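Local coordinates for mandelate racemase / muconate lactonizing enzyme, C-terminal domain protein (Pseudovibrio sp. JE062, PDB 4JHM), which is of unknown function but belongs to the enolase superfamily, which combines an N-terminal alpha/beta capping domain with a C-terminal barrel of the TIM type, at residues I67-T72 and L101-P106; E148-I153 and V179-A184; Y228-Y233 and N249-L254; T306-L311 and T338-D343. All blocks are in the same frame, centred on the assembly; numbering follows the deposited sequence.

Interaction 1. Residues I67-T72 and L101-P106; sequences IESLRT and LPAKSP
Leu70 lays the end of its side chain against the backbone of Ala103, with the CD2 methyl nearest the carbonyl oxygen (Leu70 CD2 to Ala103 O, 3.1 Å) and Leu70 CG not far behind. One residue earlier, Ser69 meets the other part of the same alanine: Ser69 OG lies 3.2 Å from Ala103 CB. Ala103 is thus covered twice, on its methyl by a serine and on its carbonyl by a leucine, and helix 65-73 comes near helix 100-119, with the CA atoms of Leu70 and Ala103 6.0 Å apart. The small side chain of Ala103 is consistent with this close approach. The CB of Leu70 does not point at the partner helix; its first torsion (chi1 -86°) sets CG anti to the carbonyl carbon, from where the branch reaches across. Both helices belong to the N-terminal capping domain, and the four-stranded antiparallel sheet lies beside them: Leu70 also packs on Leu13 and Val40, and Pro106, where helix 100-119 is kinked, touches Val40 too. Ser69 additionally packs on Cys65 of the second subunit, so the pairing lies close to a subunit boundary. The hydroxyl of Ser69 has its polar partner elsewhere, in Thr97 OG1, and offers Ala103 simple van der Waals contact. The two helices are therefore joined here by shape and burial, without directional polar bonds between them.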
loop_
_atom_site.group_PDB
_atom_site.type_symbol
_atom_site.label_atom_id
_atom_site.label_comp_id
_atom_site.label_asym_id
_atom_site.label_seq_id
_atom_site.Cartn_x
_atom_site.Cartn_y
_atom_site.Cartn_z
ATOM N N ILE A 67 25.918 34.007 15.567
ATOM C CA ILE A 67 27.044 34.836 15.127
ATOM C C ILE A 67 28.380 34.094 15.208
ATOM O O ILE A 67 29.287 34.343 14.408
ATOM C CB ILE A 67 27.159 36.142 15.938
ATOM C CG1 ILE A 67 28.043 37.148 15.187
ATOM C CG2 ILE A 67 27.717 35.861 17.325
ATOM C CD1 ILE A 67 27.934 38.572 15.688
ATOM N N GLU A 68 28.494 33.183 16.171
ATOM C CA GLU A 68 29.738 32.457 16.396
ATOM C C GLU A 68 29.853 31.272 15.443
ATOM O O GLU A 68 30.951 30.806 15.146
ATOM C CB GLU A 68 29.824 31.993 17.850
ATOM C CG GLU A 68 31.242 31.901 18.386
ATOM C CD GLU A 68 32.052 33.177 18.174
ATOM O OE1 GLU A 68 31.559 34.277 18.500
ATOM O OE2 GLU A 68 33.197 33.079 17.688
ATOM N N SER A 69 28.706 30.788 14.977
ATOM C CA SER A 69 28.660 29.774 13.932
ATOM C C SER A 69 29.066 30.409 12.613
ATOM O O SER A 69 29.840 29.840 11.850
ATOM C CB SER A 69 27.250 29.199 13.811
ATOM O OG SER A 69 27.126 28.396 12.650
ATOM N N LEU A 70 28.537 31.600 12.363
ATOM C CA LEU A 70 28.863 32.370 11.171
ATOM C C LEU A 70 30.348 32.696 11.107
ATOM O O LEU A 70 30.936 32.738 10.026
ATOM C CB LEU A 70 28.047 33.664 11.142
ATOM C CG LEU A 70 26.657 33.535 10.518
ATOM C CD1 LEU A 70 25.711 34.591 11.066
ATOM C CD2 LEU A 70 26.751 33.627 9.002
ATOM N N ARG A 71 30.950 32.928 12.268
ATOM C CA ARG A 71 32.373 33.247 12.337
ATOM C C ARG A 71 33.233 32.180 11.669
ATOM O O ARG A 71 34.216 32.494 11.009
ATOM C CB ARG A 71 32.816 33.399 13.793
ATOM C CG ARG A 71 34.312 33.627 13.957
ATOM C CD ARG A 71 34.681 33.881 15.410
ATOM N NE ARG A 71 35.897 34.679 15.533
ATOM C CZ ARG A 71 37.110 34.178 15.737
ATOM N NH1 ARG A 71 37.286 32.868 15.848
ATOM N NH2 ARG A 71 38.153 34.996 15.834
ATOM N N THR A 72 32.862 30.917 11.857
ATOM C CA THR A 72 33.664 29.804 11.373
ATOM C C THR A 72 33.415 29.535 9.891
ATOM O O THR A 72 34.202 28.856 9.233
ATOM C CB THR A 72 33.384 28.525 12.190
ATOM O OG1 THR A 72 32.031 28.098 11.993
ATOM C CG2 THR A 72 33.612 28.783 13.668
ATOM N N LEU A 101 21.532 25.274 8.822
ATOM C CA LEU A 101 20.938 26.073 7.754
ATOM C C LEU A 101 20.538 27.470 8.228
ATOM O O LEU A 101 20.649 28.439 7.474
ATOM C CB LEU A 101 19.731 25.340 7.159
ATOM C CG LEU A 101 20.037 23.969 6.534
ATOM C CD1 LEU A 101 18.767 23.225 6.156
ATOM C CD2 LEU A 101 20.931 24.119 5.317
ATOM N N PRO A 102 20.071 27.584 9.480
ATOM C CA PRO A 102 19.767 28.901 10.041
ATOM C C PRO A 102 20.962 29.843 9.999
ATOM O O PRO A 102 20.816 31.014 9.650
ATOM C CB PRO A 102 19.395 28.588 11.492
ATOM C CG PRO A 102 18.882 27.191 11.450
ATOM C CD PRO A 102 19.683 26.493 10.390
ATOM N N ALA A 103 22.132 29.328 10.355
ATOM C CA ALA A 103 23.345 30.132 10.391
ATOM C C ALA A 103 23.846 30.473 8.985
ATOM O O ALA A 103 24.596 31.431 8.806
ATOM C CB ALA A 103 24.428 29.406 11.176
ATOM N N LYS A 104 23.431 29.692 7.994
ATOM C CA LYS A 104 23.899 29.883 6.622
ATOM C C LYS A 104 22.912 30.680 5.768
ATOM O O LYS A 104 23.292 31.244 4.740
ATOM C CB LYS A 104 24.165 28.526 5.966
ATOM C CG LYS A 104 25.228 27.698 6.672
ATOM C CD LYS A 104 25.179 26.236 6.252
ATOM C CE LYS A 104 26.217 25.411 6.994
ATOM N NZ LYS A 104 26.130 23.964 6.652
ATOM N N SER A 105 21.656 30.738 6.200
ATOM C CA SER A 105 20.604 31.399 5.429
ATOM C C SER A 105 20.903 32.866 5.118
ATOM O O SER A 105 20.653 33.324 4.007
ATOM C CB SER A 105 19.258 31.280 6.147
ATOM O OG SER A 105 18.802 29.933 6.147
ATOM N N PRO A 106 21.442 33.614 6.093
ATOM C CA PRO A 106 21.714 35.033 5.836
ATOM C C PRO A 106 22.779 35.279 4.760
ATOM O O PRO A 106 22.723 36.286 4.056
ATOM C CB PRO A 106 22.202 35.555 7.193
ATOM C CG PRO A 106 21.775 34.538 8.197
ATOM C CD PRO A 106 21.775 33.228 7.472
#

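Interaction 2. Residues E148-I153 and V179-A184; sequences EYFPYI and VEAVEA
Two neighbouring outer helices of the TIM-type barrel, 149-159 and 172-186, pack through Phe150 and Ile153 on one and Ala181 and Val182 on the other. The side-chain contacts are apolar; Phe150 CE1 also comes to 4.1 Å from Ala181 O. Phe150 touches two residues of the facing helix: its CZ stands 4.1 Å from Ala181 CB, while its CE1 comes within 4.3 Å of Val182 CG2. That methyl sits at the edge of the phenyl ring, near the ring plane, so the ring meets it with its rim. The ring's position follows from a first torsion of -56°, which puts CG anti to the carbonyl carbon; CB alone does not aim at the neighbour, but the ring does reach it. One turn further along, Ile153 brings its CD1 to 4.1 Å from Val182 CG2, the two aliphatic side chains crossing at a slant. A single methyl of Val182 therefore serves both the aromatic and the aliphatic partner. Strand 163-167 joins the two helices in sequence, giving the helix-strand-helix order of neighbouring beta-alpha units, and Ile153 also packs on Ile164 of that strand. The axes of the short segments 149-153 and 179-184 approach to 11.5 Å at 47°, and the ring of Phe150 and CD1 of Ile153 span that spacing. Further along helix 172-186, Tyr186 touches both Phe150 and Ile153, and Lys185 makes a cation-pi contact with the Phe150 ring.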
loop_
_atom_site.group_PDB
_atom_site.type_symbol
_atom_site.label_atom_id
_atom_site.label_comp_id
_atom_site.label_asym_id
_atom_site.label_seq_id
_atom_site.Cartn_x
_atom_site.Cartn_y
_atom_site.Cartn_z
ATOM N N GLU A 148 -7.698 40.129 27.745
ATOM C CA GLU A 148 -6.679 41.015 27.185
ATOM C C GLU A 148 -6.640 40.946 25.659
ATOM O O GLU A 148 -6.117 41.847 25.007
ATOM C CB GLU A 148 -5.298 40.665 27.749
ATOM C CG GLU A 148 -5.131 40.963 29.234
ATOM C CD GLU A 148 -3.728 40.674 29.738
ATOM O OE1 GLU A 148 -2.778 41.342 29.276
ATOM O OE2 GLU A 148 -3.572 39.783 30.599
ATOM N N TYR A 149 -7.190 39.872 25.096
ATOM C CA TYR A 149 -7.147 39.647 23.655
ATOM C C TYR A 149 -8.094 40.551 22.871
ATOM O O TYR A 149 -7.823 40.879 21.718
ATOM C CB TYR A 149 -7.464 38.181 23.335
ATOM C CG TYR A 149 -6.274 37.253 23.460
ATOM C CD1 TYR A 149 -5.945 36.670 24.676
ATOM C CD2 TYR A 149 -5.473 36.966 22.359
ATOM C CE1 TYR A 149 -4.854 35.828 24.795
ATOM C CE2 TYR A 149 -4.379 36.129 22.470
ATOM C CZ TYR A 149 -4.074 35.560 23.690
ATOM O OH TYR A 149 -2.989 34.722 23.808
ATOM N N PHE A 150 -9.202 40.950 23.485
ATOM C CA PHE A 150 -10.254 41.651 22.750
ATOM C C PHE A 150 -9.839 43.051 22.295
ATOM O O PHE A 150 -10.039 43.403 21.130
ATOM C CB PHE A 150 -11.548 41.710 23.568
ATOM C CG PHE A 150 -12.055 40.361 24.004
ATOM C CD1 PHE A 150 -12.006 39.273 23.149
ATOM C CD2 PHE A 150 -12.593 40.186 25.270
ATOM C CE1 PHE A 150 -12.475 38.036 23.552
ATOM C CE2 PHE A 150 -13.066 38.951 25.678
ATOM C CZ PHE A 150 -13.008 37.876 24.817
ATOM N N PRO A 151 -9.269 43.863 23.204
ATOM C CA PRO A 151 -8.772 45.166 22.764
ATOM C C PRO A 151 -7.777 45.031 21.618
ATOM O O PRO A 151 -7.905 45.707 20.600
ATOM C CB PRO A 151 -8.082 45.722 24.013
ATOM C CG PRO A 151 -8.770 45.056 25.153
ATOM C CD PRO A 151 -9.135 43.683 24.661
ATOM N N TYR A 152 -6.799 44.150 21.784
ATOM C CA TYR A 152 -5.784 43.938 20.765
ATOM C C TYR A 152 -6.417 43.573 19.426
ATOM O O TYR A 152 -6.043 44.113 18.384
ATOM C CB TYR A 152 -4.809 42.839 21.198
ATOM C CG TYR A 152 -3.799 42.490 20.137
ATOM C CD1 TYR A 152 -4.073 41.518 19.184
ATOM C CD2 TYR A 152 -2.577 43.142 20.070
ATOM C CE1 TYR A 152 -3.155 41.197 18.202
ATOM C CE2 TYR A 152 -1.653 42.827 19.089
ATOM C CZ TYR A 152 -1.950 41.852 18.159
ATOM O OH TYR A 152 -1.039 41.531 17.181
ATOM N N ILE A 153 -7.372 42.651 19.449
ATOM C CA ILE A 153 -8.044 42.242 18.222
ATOM C C ILE A 153 -8.842 43.406 17.635
ATOM O O ILE A 153 -8.975 43.522 16.418
ATOM C CB ILE A 153 -8.969 41.032 18.460
ATOM C CG1 ILE A 153 -8.132 39.787 18.764
ATOM C CG2 ILE A 153 -9.852 40.787 17.243
ATOM C CD1 ILE A 153 -8.940 38.602 19.244
ATOM N N VAL A 179 -10.149 30.383 22.563
ATOM C CA VAL A 179 -10.703 30.137 21.240
ATOM C C VAL A 179 -12.221 30.328 21.156
ATOM O O VAL A 179 -12.715 30.912 20.198
ATOM C CB VAL A 179 -10.312 28.725 20.758
ATOM C CG1 VAL A 179 -11.390 28.133 19.876
ATOM C CG2 VAL A 179 -8.980 28.775 20.023
ATOM N N GLU A 180 -12.958 29.845 22.152
ATOM C CA GLU A 180 -14.421 29.897 22.120
ATOM C C GLU A 180 -14.963 31.304 22.395
ATOM O O GLU A 180 -15.942 31.736 21.776
ATOM C CB GLU A 180 -15.008 28.891 23.115
ATOM C CG GLU A 180 -14.751 27.442 22.729
ATOM C CD GLU A 180 -15.506 26.446 23.592
ATOM O OE1 GLU A 180 -15.545 26.630 24.823
ATOM O OE2 GLU A 180 -16.050 25.469 23.035
ATOM N N ALA A 181 -14.322 32.011 23.321
ATOM C CA ALA A 181 -14.711 33.378 23.657
ATOM C C ALA A 181 -14.492 34.325 22.479
ATOM O O ALA A 181 -15.244 35.283 22.298
ATOM C CB ALA A 181 -13.932 33.860 24.870
ATOM N N VAL A 182 -13.457 34.055 21.687
ATOM C CA VAL A 182 -13.163 34.861 20.506
ATOM C C VAL A 182 -14.185 34.619 19.403
ATOM O O VAL A 182 -14.608 35.554 18.729
ATOM C CB VAL A 182 -11.757 34.560 19.951
ATOM C CG1 VAL A 182 -11.649 35.009 18.501
ATOM C CG2 VAL A 182 -10.688 35.236 20.798
ATOM N N GLU A 183 -14.573 33.362 19.213
ATOM C CA GLU A 183 -15.534 33.011 18.168
ATOM C C GLU A 183 -16.890 33.627 18.469
ATOM O O GLU A 183 -17.592 34.067 17.560
ATOM C CB GLU A 183 -15.676 31.492 18.031
ATOM C CG GLU A 183 -16.736 31.051 17.027
ATOM C CD GLU A 183 -16.381 31.403 15.591
ATOM O OE1 GLU A 183 -15.264 31.907 15.355
ATOM O OE2 GLU A 183 -17.218 31.166 14.691
ATOM N N ALA A 184 -17.250 33.649 19.749
ATOM C CA ALA A 184 -18.499 34.259 20.194
ATOM C C ALA A 184 -18.547 35.753 19.854
ATOM O O ALA A 184 -19.580 36.267 19.410
ATOM C CB ALA A 184 -18.674 34.049 21.690
#

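Interaction 3. Residues Y228-Y233 and N249-L254; sequences YDFKTY and NCLLTL
Tyr228 and Leu251 slide past each other in opposite directions, bringing Leu251 CD2 obliquely against the tyrosine ring, 3.3 Å from Tyr228 CE1. The phenol end continues to Cys250, whose CB is oblique to the ring, with Tyr228 OH 3.5 Å from Cys250 CB. The cysteine sulfur also comes near this aromatic ring: Cys250 SG lies 5.4 Å from the centroid of the Tyr228 ring and 46° off its normal, a sulfur-aromatic contact. Leu251 divides its two methyls between two rings. While CD2 goes to Tyr228, Leu251 CD1 approaches Phe230 CE1 at 3.9 Å, and here leucine and phenylalanine come from opposite directions. Tyr228, Phe230 and Leu251 have their CB turned across the contact and only their ends come inward; Cys250 alone among the four directs its CB at the partner. In Tyr228 CG is anti to the carbonyl carbon (chi1 -60°), which brings the ring to the facing loop. The carbonyl oxygen of Tyr228 lies over one face of the Phe230 ring, toward its rim. Asp229, the N-cap of helix 230-239, steadies the start of that helix: its OD1 accepts from Thr232 N at 3.2 Å and its OD2 takes the hydroxyl of Thr232. His259 of the second subunit also meets the Phe230 ring, edge-to-face. The segments lie at consecutive beta-alpha connections, after strands 220-222 and 243-245, the first running into helix 230-239, an arrangement typical of the C-terminal rim of a TIM-type barrel.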
loop_
_atom_site.group_PDB
_atom_site.type_symbol
_atom_site.label_atom_id
_atom_site.label_comp_id
_atom_site.label_asym_id
_atom_site.label_seq_id
_atom_site.Cartn_x
_atom_site.Cartn_y
_atom_site.Cartn_z
ATOM N N TYR A 228 7.586 15.864 14.089
ATOM C CA TYR A 228 8.138 14.559 13.743
ATOM C C TYR A 228 7.136 13.436 13.948
ATOM O O TYR A 228 7.417 12.292 13.614
ATOM C CB TYR A 228 9.413 14.290 14.541
ATOM C CG TYR A 228 10.475 15.317 14.260
ATOM C CD1 TYR A 228 11.122 15.350 13.031
ATOM C CD2 TYR A 228 10.809 16.275 15.205
ATOM C CE1 TYR A 228 12.087 16.297 12.759
ATOM C CE2 TYR A 228 11.776 17.226 14.942
ATOM C CZ TYR A 228 12.411 17.230 13.719
ATOM O OH TYR A 228 13.368 18.178 13.449
ATOM N N ASP A 229 5.975 13.768 14.500
ATOM C CA ASP A 229 4.921 12.793 14.708
ATOM C C ASP A 229 4.109 12.683 13.432
ATOM O O ASP A 229 2.963 13.101 13.375
ATOM C CB ASP A 229 4.026 13.207 15.874
ATOM C CG ASP A 229 2.922 12.200 16.149
ATOM O OD1 ASP A 229 2.756 11.236 15.365
ATOM O OD2 ASP A 229 2.209 12.378 17.155
ATOM N N PHE A 230 4.718 12.097 12.412
ATOM C CA PHE A 230 4.139 12.068 11.081
ATOM C C PHE A 230 2.721 11.496 11.075
ATOM O O PHE A 230 1.790 12.141 10.593
ATOM C CB PHE A 230 5.040 11.277 10.126
ATOM C CG PHE A 230 6.432 11.839 9.984
ATOM C CD1 PHE A 230 6.718 13.152 10.333
ATOM C CD2 PHE A 230 7.459 11.057 9.473
ATOM C CE1 PHE A 230 8.000 13.662 10.191
ATOM C CE2 PHE A 230 8.742 11.564 9.325
ATOM C CZ PHE A 230 9.012 12.869 9.682
ATOM N N LYS A 231 2.555 10.290 11.606
ATOM C CA LYS A 231 1.250 9.620 11.594
ATOM C C LYS A 231 0.101 10.496 12.134
ATOM O O LYS A 231 -1.017 10.448 11.612
ATOM C CB LYS A 231 1.317 8.296 12.368
ATOM C CG LYS A 231 1.680 7.083 11.520
ATOM C CD LYS A 231 2.442 6.052 12.339
ATOM C CE LYS A 231 2.200 4.630 11.854
ATOM N NZ LYS A 231 0.976 4.026 12.463
ATOM N N THR A 232 0.372 11.291 13.165
ATOM C CA THR A 232 -0.657 12.149 13.743
ATOM C C THR A 232 -1.061 13.243 12.767
ATOM O O THR A 232 -2.257 13.488 12.554
ATOM C CB THR A 232 -0.189 12.794 15.055
ATOM O OG1 THR A 232 -0.007 11.777 16.046
ATOM C CG2 THR A 232 -1.210 13.787 15.560
ATOM N N TYR A 233 -0.063 13.901 12.182
ATOM C CA TYR A 233 -0.310 14.888 11.138
ATOM C C TYR A 233 -1.137 14.272 9.998
ATOM O O TYR A 233 -2.109 14.864 9.530
ATOM C CB TYR A 233 1.009 15.418 10.590
ATOM C CG TYR A 233 1.505 16.691 11.237
ATOM C CD1 TYR A 233 1.091 17.929 10.770
ATOM C CD2 TYR A 233 2.414 16.661 12.289
ATOM C CE1 TYR A 233 1.544 19.101 11.342
ATOM C CE2 TYR A 233 2.876 17.833 12.865
ATOM C CZ TYR A 233 2.436 19.052 12.385
ATOM O OH TYR A 233 2.880 20.235 12.941
ATOM N N ASN A 249 10.069 25.033 11.316
ATOM C CA ASN A 249 11.469 25.186 11.709
ATOM C C ASN A 249 12.143 23.865 12.042
ATOM O O ASN A 249 13.220 23.845 12.635
ATOM C CB ASN A 249 11.576 26.113 12.920
ATOM C CG ASN A 249 11.032 27.494 12.643
ATOM O OD1 ASN A 249 11.631 28.277 11.906
ATOM N ND2 ASN A 249 9.889 27.803 13.236
ATOM N N CYS A 250 11.519 22.761 11.658
ATOM C CA CYS A 250 12.060 21.457 11.977
ATOM C C CYS A 250 12.431 20.675 10.717
ATOM O O CYS A 250 13.574 20.246 10.569
ATOM C CB CYS A 250 11.064 20.696 12.842
ATOM S SG CYS A 250 10.601 21.606 14.333
ATOM N N LEU A 251 11.473 20.502 9.811
ATOM C CA LEU A 251 11.729 19.833 8.533
ATOM C C LEU A 251 12.081 20.860 7.459
ATOM O O LEU A 251 11.204 21.563 6.959
ATOM C CB LEU A 251 10.501 19.025 8.105
ATOM C CG LEU A 251 9.956 18.034 9.141
ATOM C CD1 LEU A 251 9.007 17.034 8.497
ATOM C CD2 LEU A 251 11.091 17.297 9.827
ATOM N N LEU A 252 13.363 20.928 7.101
ATOM C CA LEU A 252 13.891 22.033 6.303
ATOM C C LEU A 252 14.428 21.653 4.914
ATOM O O LEU A 252 14.663 22.529 4.072
ATOM C CB LEU A 252 15.012 22.729 7.076
ATOM C CG LEU A 252 14.781 23.037 8.557
ATOM C CD1 LEU A 252 15.879 23.957 9.070
ATOM C CD2 LEU A 252 13.414 23.661 8.794
ATOM N N THR A 253 14.639 20.367 4.667
ATOM C CA THR A 253 15.238 19.950 3.404
ATOM C C THR A 253 14.188 19.806 2.309
ATOM O O THR A 253 13.026 19.526 2.581
ATOM C CB THR A 253 15.997 18.615 3.540
ATOM O OG1 THR A 253 15.128 17.609 4.082
ATOM C CG2 THR A 253 17.227 18.786 4.435
ATOM N N LEU A 254 14.615 19.998 1.065
ATOM C CA LEU A 254 13.734 19.831 -0.084
ATOM C C LEU A 254 13.156 18.415 -0.112
ATOM O O LEU A 254 12.033 18.208 -0.575
ATOM C CB LEU A 254 14.489 20.117 -1.385
ATOM C CG LEU A 254 15.148 21.491 -1.547
ATOM C CD1 LEU A 254 15.977 21.543 -2.821
ATOM C CD2 LEU A 254 14.108 22.600 -1.548
#

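Interaction 4. Residues T306-L311 and T338-D343; sequences TQAANL and TQIRTD
Helix 304-316 faces an irregular, extended length of chain at 338-343, with the CA atoms of Ala308 and Ile340 7.7 Å apart. Ile340 alone carries the loop's side of the contact, its CB directed at the helix. Its CD1 comes to 3.8 Å from Ala308 CB, while its other branch meets Leu311 tip to tip, Ile340 CG2 lying 4.0 Å from Leu311 CD2. With CG1 anti to its carbonyl carbon and CG2 anti to its backbone N (chi1 -59°), the isoleucine splits its two arms between Ala308 and Leu311, about one helical turn apart. Helix 304-316 belongs to the C-terminal TIM-type barrel domain, and the loop links strands 323-326 and 347-349 of its sheet; Val348 of strand 347-349 packs against both Ile340 and Leu311, adding to the apolar cluster. Gln307 passes alongside Ile340 in the opposite direction. Its OE1 is 3.7 Å from Ile340 O, but both are acceptors and neither bonds the other: Gln307 NE2 donates to Gly302 O, and Ile340 O receives a hydrogen bond from Gln325 NE2. Within the helix, Asn310 ND2 reaches back to Thr306 O at 2.6 Å and also bonds Asp272 OD1.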
loop_
_atom_site.group_PDB
_atom_site.type_symbol
_atom_site.label_atom_id
_atom_site.label_comp_id
_atom_site.label_asym_id
_atom_site.label_seq_id
_atom_site.Cartn_x
_atom_site.Cartn_y
_atom_site.Cartn_z
ATOM N N THR A 306 14.367 39.725 7.886
ATOM C CA THR A 306 13.687 38.436 7.865
ATOM C C THR A 306 12.341 38.579 7.159
ATOM O O THR A 306 11.943 37.719 6.379
ATOM C CB THR A 306 13.447 37.893 9.284
ATOM O OG1 THR A 306 14.675 37.392 9.828
ATOM C CG2 THR A 306 12.418 36.778 9.255
ATOM N N GLN A 307 11.644 39.676 7.438
ATOM C CA GLN A 307 10.343 39.922 6.840
ATOM C C GLN A 307 10.455 40.044 5.328
ATOM O O GLN A 307 9.689 39.434 4.595
ATOM C CB GLN A 307 9.724 41.200 7.413
ATOM C CG GLN A 307 9.430 41.140 8.903
ATOM C CD GLN A 307 8.878 42.445 9.443
ATOM O OE1 GLN A 307 8.077 43.110 8.788
ATOM N NE2 GLN A 307 9.300 42.814 10.647
ATOM N N ALA A 308 11.420 40.835 4.867
ATOM C CA ALA A 308 11.555 41.149 3.443
ATOM C C ALA A 308 11.958 39.930 2.616
ATOM O O ALA A 308 11.396 39.681 1.550
ATOM C CB ALA A 308 12.562 42.277 3.247
ATOM N N ALA A 309 12.932 39.178 3.119
ATOM C CA ALA A 309 13.445 37.999 2.427
ATOM C C ALA A 309 12.319 37.064 2.010
ATOM O O ALA A 309 12.277 36.601 0.873
ATOM C CB ALA A 309 14.432 37.257 3.316
ATOM N N ASN A 310 11.413 36.792 2.943
ATOM C CA ASN A 310 10.265 35.932 2.687
ATOM C C ASN A 310 9.227 36.627 1.814
ATOM O O ASN A 310 8.689 36.036 0.874
ATOM C CB ASN A 310 9.620 35.506 4.008
ATOM C CG ASN A 310 10.557 34.690 4.884
ATOM O OD1 ASN A 310 10.797 33.509 4.628
ATOM N ND2 ASN A 310 11.078 35.313 5.934
ATOM N N LEU A 311 8.941 37.886 2.124
ATOM C CA LEU A 311 7.930 38.623 1.383
ATOM C C LEU A 311 8.243 38.596 -0.111
ATOM O O LEU A 311 7.346 38.451 -0.946
ATOM C CB LEU A 311 7.841 40.066 1.883
ATOM C CG LEU A 311 6.989 41.016 1.033
ATOM C CD1 LEU A 311 5.566 40.507 0.870
ATOM C CD2 LEU A 311 6.980 42.409 1.642
ATOM N N THR A 338 13.733 51.199 6.912
ATOM C CA THR A 338 12.641 50.666 6.111
ATOM C C THR A 338 11.538 50.141 7.011
ATOM O O THR A 338 11.815 49.579 8.065
ATOM C CB THR A 338 13.122 49.505 5.226
ATOM O OG1 THR A 338 14.193 49.954 4.383
ATOM C CG2 THR A 338 11.975 48.973 4.368
ATOM N N GLN A 339 10.287 50.307 6.591
ATOM C CA GLN A 339 9.156 49.815 7.371
ATOM C C GLN A 339 8.151 49.053 6.513
ATOM O O GLN A 339 7.412 49.641 5.727
ATOM C CB GLN A 339 8.458 50.971 8.082
ATOM C CG GLN A 339 9.316 51.639 9.142
ATOM C CD GLN A 339 8.570 52.720 9.897
ATOM O OE1 GLN A 339 8.740 52.875 11.104
ATOM N NE2 GLN A 339 7.732 53.472 9.188
ATOM N N ILE A 340 8.128 47.737 6.675
ATOM C CA ILE A 340 7.144 46.910 6.000
ATOM C C ILE A 340 5.926 46.753 6.902
ATOM O O ILE A 340 5.831 45.805 7.671
ATOM C CB ILE A 340 7.720 45.528 5.637
ATOM C CG1 ILE A 340 8.934 45.700 4.716
ATOM C CG2 ILE A 340 6.657 44.674 4.962
ATOM C CD1 ILE A 340 9.600 44.407 4.304
ATOM N N ARG A 341 5.004 47.704 6.806
ATOM C CA ARG A 341 3.796 47.687 7.615
ATOM C C ARG A 341 2.593 47.279 6.775
ATOM O O ARG A 341 2.707 47.074 5.569
ATOM C CB ARG A 341 3.569 49.064 8.236
ATOM C CG ARG A 341 4.808 49.612 8.926
ATOM C CD ARG A 341 4.497 50.771 9.858
ATOM N NE ARG A 341 5.411 50.777 10.996
ATOM C CZ ARG A 341 5.341 51.624 12.017
ATOM N NH1 ARG A 341 4.398 52.557 12.054
ATOM N NH2 ARG A 341 6.219 51.535 13.006
ATOM N N THR A 342 1.441 47.162 7.423
ATOM C CA THR A 342 0.229 46.688 6.769
ATOM C C THR A 342 -0.720 47.859 6.532
ATOM O O THR A 342 -1.105 48.553 7.472
ATOM C CB THR A 342 -0.463 45.607 7.624
ATOM O OG1 THR A 342 0.348 44.420 7.650
ATOM C CG2 THR A 342 -1.840 45.269 7.070
ATOM N N ASP A 343 -1.093 48.081 5.275
ATOM C CA ASP A 343 -1.912 49.240 4.926
ATOM C C ASP A 343 -3.367 49.052 5.369
ATOM O O ASP A 343 -3.720 48.036 5.976
ATOM C CB ASP A 343 -1.818 49.544 3.423
ATOM C CG ASP A 343 -2.641 48.593 2.575
ATOM O OD1 ASP A 343 -3.467 47.845 3.136
ATOM O OD2 ASP A 343 -2.464 48.600 1.338
#

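How the interactions relate
Interaction 1 lies in the capping domain and the other three belong to the barrel side of the molecule. Only interactions 1 and 3 touch, through Leu101 CD1 and Leu252 CB 3.9 Å apart, which joins the capping domain to a barrel loop; both also reach the second subunit. Interaction 4 lies nearest the middle of the chain, its centre about 11 Å from the chain centre, and its nearest atoms are about 7 Å from interaction 1, 9 Å from interaction 3 and 10 Å from interaction 2. Interactions 1 and 2 are on opposite sides of the chain centre, with their own centres about 39 Å apart.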